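PDB 2V5I: salmonella typhimurium DB7155 bacteriophage DET7 tailspike from Bacteriophage, which binds and hydrolyses the O-antigen polysaccharide of its Salmonella host, serving the phage as a trimeric, beta-helical receptor-binding tailspike. Local coordinates for the interface of chains A and B. Coordinates in Å, arbitrary orientation; residue numbers count along the deposited sequence, not the author numbering. Chains: chain A/B, Salmonella typhimurium DB7155 bacteriophage DET7 tailspike.

Contact 1: the interface of chains A and B. Residues chain A 442-446; chain B 446, 455-457.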
loop_
_atom_site.group_PDB
_atom_site.type_symbol
_atom_site.label_atom_id
_atom_site.label_comp_id
_atom_site.label_asym_id
_atom_site.label_seq_id
_atom_site.Cartn_x
_atom_site.Cartn_y
_atom_site.Cartn_z
ATOM N N GLY A 442 24.166 2.946 0.792
ATOM C CA GLY A 442 24.998 3.468 1.868
ATOM C C GLY A 442 26.172 2.514 2.153
ATOM O O GLY A 442 26.607 1.759 1.269
ATOM N N GLN A 443 26.672 2.553 3.365
ATOM C CA GLN A 443 27.657 1.558 3.794
ATOM C C GLN A 443 26.983 0.209 3.640
ATOM O O GLN A 443 25.935 -0.056 4.269
ATOM C CB GLN A 443 28.075 1.779 5.231
ATOM C CG GLN A 443 28.580 3.203 5.595
ATOM C CD GLN A 443 30.002 3.458 5.221
ATOM O OE1 GLN A 443 30.645 2.643 4.532
ATOM N NE2 GLN A 443 30.533 4.597 5.660
ATOM N N SER A 444 27.597 -0.702 2.875
ATOM C CA SER A 444 26.885 -1.890 2.440
ATOM C C SER A 444 27.669 -3.162 2.805
ATOM O O SER A 444 28.863 -3.128 3.097
ATOM C CB SER A 444 26.668 -1.840 0.940
ATOM O OG SER A 444 25.749 -0.777 0.608
ATOM N N ARG A 445 26.964 -4.281 2.728
ATOM C CA ARG A 445 27.585 -5.571 3.056
ATOM C C ARG A 445 26.815 -6.624 2.294
ATOM O O ARG A 445 25.578 -6.591 2.318
ATOM C CB ARG A 445 27.468 -5.863 4.540
ATOM C CG ARG A 445 28.003 -7.249 4.964
ATOM C CD ARG A 445 27.720 -7.554 6.429
ATOM N NE ARG A 445 28.504 -6.697 7.306
ATOM C CZ ARG A 445 28.054 -5.653 7.995
ATOM N NH1 ARG A 445 26.802 -5.209 7.910
ATOM N NH2 ARG A 445 28.917 -4.982 8.734
ATOM N N VAL A 446 27.540 -7.555 1.674
ATOM C CA VAL A 446 26.974 -8.736 1.033
ATOM C C VAL A 446 27.226 -9.933 1.938
ATOM O O VAL A 446 28.348 -10.125 2.398
ATOM C CB VAL A 446 27.458 -8.990 -0.471
ATOM C CG1 VAL A 446 26.902 -7.855 -1.388
ATOM C CG2 VAL A 446 28.937 -9.124 -0.598
ATOM N N VAL B 446 28.230 3.113 -3.422
ATOM C CA VAL B 446 28.128 3.151 -1.968
ATOM C C VAL B 446 28.657 4.494 -1.490
ATOM O O VAL B 446 29.735 4.910 -1.909
ATOM C CB VAL B 446 28.808 1.917 -1.207
ATOM C CG1 VAL B 446 28.011 0.613 -1.532
ATOM C CG2 VAL B 446 30.258 1.766 -1.513
ATOM N N GLU B 455 32.408 1.703 2.284
ATOM C CA GLU B 455 32.785 0.291 2.079
ATOM C C GLU B 455 31.663 -0.587 1.548
ATOM O O GLU B 455 30.496 -0.318 1.780
ATOM C CB GLU B 455 33.278 -0.354 3.383
ATOM C CG GLU B 455 32.184 -0.936 4.264
ATOM C CD GLU B 455 32.703 -1.538 5.583
ATOM O OE1 GLU B 455 33.940 -1.716 5.720
ATOM O OE2 GLU B 455 31.866 -1.838 6.477
ATOM N N LEU B 456 32.094 -1.663 0.892
ATOM C CA LEU B 456 31.270 -2.829 0.603
ATOM C C LEU B 456 31.972 -3.993 1.286
ATOM O O LEU B 456 33.034 -4.460 0.825
ATOM C CB LEU B 456 31.163 -3.120 -0.874
ATOM C CG LEU B 456 30.274 -4.353 -1.151
ATOM C CD1 LEU B 456 28.806 -3.992 -1.012
ATOM C CD2 LEU B 456 30.581 -4.903 -2.448
ATOM N N ALA B 457 31.437 -4.373 2.423
ATOM C CA ALA B 457 31.947 -5.534 3.185
ATOM C C ALA B 457 31.348 -6.832 2.641
ATOM O O ALA B 457 30.292 -6.836 2.030
ATOM C CB ALA B 457 31.592 -5.362 4.622
HETATM O O HOH W 1 29.374 -2.205 5.757
#
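A:Ser444 CB is the apolar centre here, touched by methyls of two chain B residues: B:Leu456 CD1 at 3.6 Å and B:Val446 CG1 at 3.7 Å. The leucine methyl gets there because CG stands anti to the backbone N (chi1 -179°) and the chain then bends. The serine hydroxyl lies beside its own backbone N (chi1 -68°), which brings OG within 2.8 Å of A:Gly442 O. That intrachain hydrogen bond meets the carbonyl from above its plane, 52° out of it, and satisfies the hydroxyl next to the valine methyl.

Around this centre the two backbones pair as parallel strands. A:Ser444 N donates to B:Glu455 O, B:Ala457 N returns a bond to A:Ser444 O at 2.9 Å, and A:Val446 N donates to B:Ala457 O. The aliphatic part of A:Arg445 passes the methyl of B:Ala457, with CG 4.1 Å from CB.

At the rim, the side chains of A:Gln443 and B:Glu455 cross at about a right angle, and the amide oxygen OE1 receives a weak bond from B:Glu455 N. Water 1 joins A:Ser444 O to the carboxylate OE2 of B:Glu455, 2.6 Å from the latter, and lies above one face of the A:Arg445 guanidinium, toward its rim. A:Arg445 NH2 stays 4.9 Å from that carboxylate oxygen, so any attraction would be longer-range.

Strand 443-448 of chain A thus lies beside strand 453-460 of chain B, parallel to it, in an intersubunit sheet where the C-terminal parts intertwine.

Contact 2: the interface of chains A and B. Residues chain A 326, 350, 352, 370; chain B 325, 347-348, 370.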
loop_
_atom_site.group_PDB
_atom_site.type_symbol
_atom_site.label_atom_id
_atom_site.label_comp_id
_atom_site.label_asym_id
_atom_site.label_seq_id
_atom_site.Cartn_x
_atom_site.Cartn_y
_atom_site.Cartn_z
ATOM N N ASN A 326 -2.923 1.550 -5.618
ATOM C CA ASN A 326 -3.388 0.497 -4.748
ATOM C C ASN A 326 -4.400 -0.422 -5.434
ATOM O O ASN A 326 -5.523 -0.591 -5.001
ATOM C CB ASN A 326 -3.991 1.039 -3.448
ATOM C CG ASN A 326 -4.324 -0.063 -2.484
ATOM O OD1 ASN A 326 -3.716 -1.125 -2.538
ATOM N ND2 ASN A 326 -5.267 0.185 -1.573
ATOM N N THR A 350 -0.058 -4.252 -7.613
ATOM C CA THR A 350 0.321 -5.639 -7.314
ATOM C C THR A 350 -0.358 -6.545 -8.355
ATOM O O THR A 350 -1.593 -6.641 -8.422
ATOM C CB THR A 350 -0.117 -6.033 -5.876
ATOM O OG1 THR A 350 0.506 -5.119 -4.923
ATOM C CG2 THR A 350 0.287 -7.490 -5.592
ATOM N N GLN A 352 -0.074 -10.483 -9.643
ATOM C CA GLN A 352 0.555 -11.728 -9.214
ATOM C C GLN A 352 -0.169 -12.924 -9.807
ATOM O O GLN A 352 -1.396 -12.961 -9.841
ATOM C CB GLN A 352 0.738 -11.803 -7.701
ATOM C CG GLN A 352 -0.421 -11.653 -6.885
ATOM C CD GLN A 352 -0.187 -11.292 -5.356
ATOM O OE1 GLN A 352 0.917 -10.906 -4.830
ATOM N NE2 GLN A 352 -1.266 -11.424 -4.657
ATOM N N ASN A 370 6.772 1.536 -6.801
ATOM C CA ASN A 370 6.300 0.553 -5.826
ATOM C C ASN A 370 5.368 -0.464 -6.477
ATOM O O ASN A 370 4.180 -0.560 -6.184
ATOM C CB ASN A 370 5.617 1.214 -4.634
ATOM C CG ASN A 370 5.567 0.315 -3.439
ATOM O OD1 ASN A 370 6.430 -0.557 -3.276
ATOM N ND2 ASN A 370 4.539 0.480 -2.613
ATOM N N ASP B 325 -3.957 -8.748 1.880
ATOM C CA ASP B 325 -3.319 -7.551 1.288
ATOM C C ASP B 325 -3.717 -6.301 2.045
ATOM O O ASP B 325 -4.864 -6.101 2.399
ATOM C CB ASP B 325 -3.785 -7.388 -0.192
ATOM C CG ASP B 325 -3.181 -6.174 -0.882
ATOM O OD1 ASP B 325 -1.961 -6.162 -1.144
ATOM O OD2 ASP B 325 -3.937 -5.218 -1.203
ATOM N N SER B 347 0.664 -9.958 0.487
ATOM C CA SER B 347 1.298 -8.717 0.061
ATOM C C SER B 347 0.912 -7.520 0.909
ATOM O O SER B 347 -0.163 -7.449 1.493
ATOM C CB SER B 347 0.914 -8.343 -1.392
ATOM O OG SER B 347 -0.510 -8.370 -1.573
ATOM N N ASN B 348 1.853 -6.592 1.011
ATOM C CA ASN B 348 1.561 -5.302 1.562
ATOM C C ASN B 348 1.072 -5.416 3.003
ATOM O O ASN B 348 -0.036 -4.985 3.366
ATOM C CB ASN B 348 0.589 -4.528 0.663
ATOM C CG ASN B 348 1.020 -4.543 -0.815
ATOM O OD1 ASN B 348 2.224 -4.500 -1.154
ATOM N ND2 ASN B 348 0.043 -4.684 -1.697
ATOM N N ASN B 370 6.554 -7.173 -0.241
ATOM C CA ASN B 370 6.326 -5.818 0.261
ATOM C C ASN B 370 5.828 -5.841 1.702
ATOM O O ASN B 370 4.708 -5.455 2.025
ATOM C CB ASN B 370 5.360 -5.038 -0.624
ATOM C CG ASN B 370 5.483 -3.559 -0.430
ATOM O OD1 ASN B 370 6.557 -3.063 -0.067
ATOM N ND2 ASN B 370 4.382 -2.840 -0.624
HETATM O O HOH W 2 -1.692 -10.750 -1.976
HETATM O O HOH W 3 3.066 -5.979 -3.550
HETATM O O HOH W 4 8.851 -1.182 -1.274
#
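The side chains of A:Thr350 and B:Asn348 run antiparallel alongside each other, and a long hydrogen bond joins the amide ND2 to the hydroxyl OG1, 3.3 Å. The bond is nearly straight (172° at H), and OG1 lies close to the amide plane. The threonine offers this oxygen because OG1 stands beside its backbone N, anti to the carbonyl carbon (chi1 -58°).

The amide of B:Asn348 is oriented from within its own chain. ND2 also donates to B:Asp325 OD1 at 2.6 Å on the syn lone pair, but this bond is bent, with OD1 tilted out of the amide plane, unlike the straight bond to A:Thr350. B:Ser347 OG approaches the same oxygen from the anti side. Two donors therefore grip this carboxylate oxygen. At the other end, B:Asn370 ND2 donates to B:Asn348 OD1 at 2.8 Å, so both amide ends are engaged and its rotation is restrained.

A:Asn370 and B:Asn370 point tip to tip with their amide planes 73° apart; they do not bond directly, and water 4 links their OD1 atoms.

Water fills out this sparse, polar contact between the beta-helices. Water 3 joins A:Thr350 OG1 to B:Asn348 OD1, and water 2 is shared by B:Ser347 OG and the amide nitrogen A:Gln352 NE2, the latter 2.8 Å away.

Contact 3: the interface of chains A and B. Residues chain A 474-476, 482, 484-485; chain B 460, 463, 469, 492.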
loop_
_atom_site.group_PDB
_atom_site.type_symbol
_atom_site.label_atom_id
_atom_site.label_comp_id
_atom_site.label_asym_id
_atom_site.label_seq_id
_atom_site.Cartn_x
_atom_site.Cartn_y
_atom_site.Cartn_z
ATOM N N SER A 474 34.680 -13.345 -1.776
ATOM C CA SER A 474 35.330 -13.812 -0.548
ATOM C C SER A 474 35.043 -15.326 -0.385
ATOM O O SER A 474 33.933 -15.788 -0.640
ATOM C CB SER A 474 34.753 -13.036 0.631
ATOM O OG SER A 474 35.362 -13.460 1.830
ATOM N N HIS A 475 36.048 -16.076 0.077
ATOM C CA HIS A 475 35.984 -17.541 0.175
ATOM C C HIS A 475 36.492 -17.894 1.568
ATOM O O HIS A 475 37.510 -17.354 2.008
ATOM C CB HIS A 475 36.978 -18.163 -0.781
ATOM C CG HIS A 475 36.715 -17.936 -2.230
ATOM N ND1 HIS A 475 36.192 -18.925 -3.038
ATOM C CD2 HIS A 475 37.016 -16.901 -3.048
ATOM C CE1 HIS A 475 36.117 -18.466 -4.284
ATOM N NE2 HIS A 475 36.603 -17.234 -4.311
ATOM N N LEU A 476 35.833 -18.808 2.261
ATOM C CA LEU A 476 36.409 -19.237 3.528
ATOM C C LEU A 476 37.684 -20.059 3.356
ATOM O O LEU A 476 37.835 -20.784 2.354
ATOM C CB LEU A 476 35.365 -19.932 4.393
ATOM C CG LEU A 476 34.790 -21.261 4.009
ATOM C CD1 LEU A 476 35.777 -22.438 4.214
ATOM C CD2 LEU A 476 33.500 -21.508 4.835
ATOM N N SER A 482 37.218 -21.066 11.242
ATOM C CA SER A 482 38.662 -20.981 11.123
ATOM C C SER A 482 39.229 -19.614 11.421
ATOM O O SER A 482 40.430 -19.471 11.626
ATOM C CB SER A 482 39.129 -21.351 9.726
ATOM O OG SER A 482 38.789 -20.296 8.799
ATOM N N SER A 484 39.514 -17.196 9.202
ATOM C CA SER A 484 40.315 -16.830 8.018
ATOM C C SER A 484 39.531 -16.992 6.716
ATOM O O SER A 484 38.769 -17.988 6.528
ATOM C CB SER A 484 41.579 -17.701 7.967
ATOM O OG SER A 484 42.345 -17.470 6.829
ATOM N N ALA A 485 39.704 -16.007 5.819
ATOM C CA ALA A 485 39.103 -16.002 4.477
ATOM C C ALA A 485 40.080 -15.408 3.467
ATOM O O ALA A 485 41.116 -14.795 3.841
ATOM C CB ALA A 485 37.794 -15.223 4.462
ATOM N N ILE B 460 30.602 -14.238 5.187
ATOM C CA ILE B 460 30.228 -15.603 4.865
ATOM C C ILE B 460 29.653 -16.205 6.140
ATOM O O ILE B 460 30.409 -16.533 7.071
ATOM C CB ILE B 460 31.478 -16.453 4.435
ATOM C CG1 ILE B 460 32.215 -15.776 3.280
ATOM C CG2 ILE B 460 31.025 -17.852 4.019
ATOM C CD1 ILE B 460 33.566 -16.358 2.903
ATOM N N LEU B 463 31.196 -19.286 7.818
ATOM C CA LEU B 463 32.543 -19.086 8.354
ATOM C C LEU B 463 32.429 -18.420 9.721
ATOM O O LEU B 463 33.046 -18.846 10.694
ATOM C CB LEU B 463 33.394 -18.228 7.420
ATOM C CG LEU B 463 34.722 -17.706 7.976
ATOM C CD1 LEU B 463 35.637 -18.938 8.362
ATOM C CD2 LEU B 463 35.471 -16.810 7.015
ATOM N N SER B 469 34.268 -11.211 6.413
ATOM C CA SER B 469 35.336 -12.011 5.860
ATOM C C SER B 469 36.321 -11.213 5.005
ATOM O O SER B 469 37.444 -11.648 4.750
ATOM C CB SER B 469 34.725 -13.163 5.076
ATOM O OG SER B 469 33.807 -12.721 4.066
ATOM N N LEU B 492 39.977 -11.342 6.118
ATOM C CA LEU B 492 40.035 -11.790 7.512
ATOM C C LEU B 492 41.150 -12.816 7.787
ATOM O O LEU B 492 41.354 -13.764 7.035
ATOM C CB LEU B 492 38.690 -12.487 7.836
ATOM C CG LEU B 492 38.410 -13.033 9.249
ATOM C CD1 LEU B 492 38.208 -11.928 10.248
ATOM C CD2 LEU B 492 37.223 -14.007 9.217
HETATM O O HOH W 5 37.816 -12.712 2.210
#
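B:Leu463 and A:Leu476 form the apolar centre, their side chains lying alongside with opposite headings and their CB atoms 4.0 Å apart. B:Leu463 holds CG anti to its backbone N (chi1 168°), and its two methyls diverge over chain A: CD2 packs on A:Ala485 CB at 3.8 Å, whereas CD1 meets the hydroxyl oxygen of A:Ser482. The second apolar element is B:Ile460, whose CD1 tip presses against the backbone of strand 470-476, 3.4 Å from A:Leu476 N and also near the carbonyl carbon and CA of A:His475.

A:Ala485 lies where packing gives way to polar contacts. Its methyl is 3.7 Å from B:Ser469 CB, and its backbone N donates to B:Leu492 O at 3.0 Å, linking the start of strand 485-493 in chain A to the far end of the equivalent strand in chain B. Behind it, A:Ser484 N bonds to A:Ser482 OG, a longer, bent bond that may help shape the loop leading into the strand.

The polar rim is a pair of serine hydroxyls. A:Ser474 OG, anti to its backbone N (chi1 -180°), reaches across to B:Ser469 OG at 2.8 Å; the donor in this hydrogen bond is not determined. Water 5 provides a second link between the same residues, lying 2.6 Å from A:Ser474 OG and 2.8 Å from the carbonyl oxygen B:Ser469 O.

Contacts 1 and 3 are close neighbours, their C-alpha centres about 17 Å apart, and both draw on chain B strand 453-460: residues 455-457 serve contact 1, and B:Ile460, at the strand's end, serves contact 3. The C-alpha centre of contact 2 lies about 28 Å from that of contact 1 and about 38 Å from that of contact 3. It belongs to the beta-helical part. The contacts sampled are thus backbone-paired and apolar at the intertwined end, polar and watery between the beta-helices, and both kinds would recur around the three copies of the assembly.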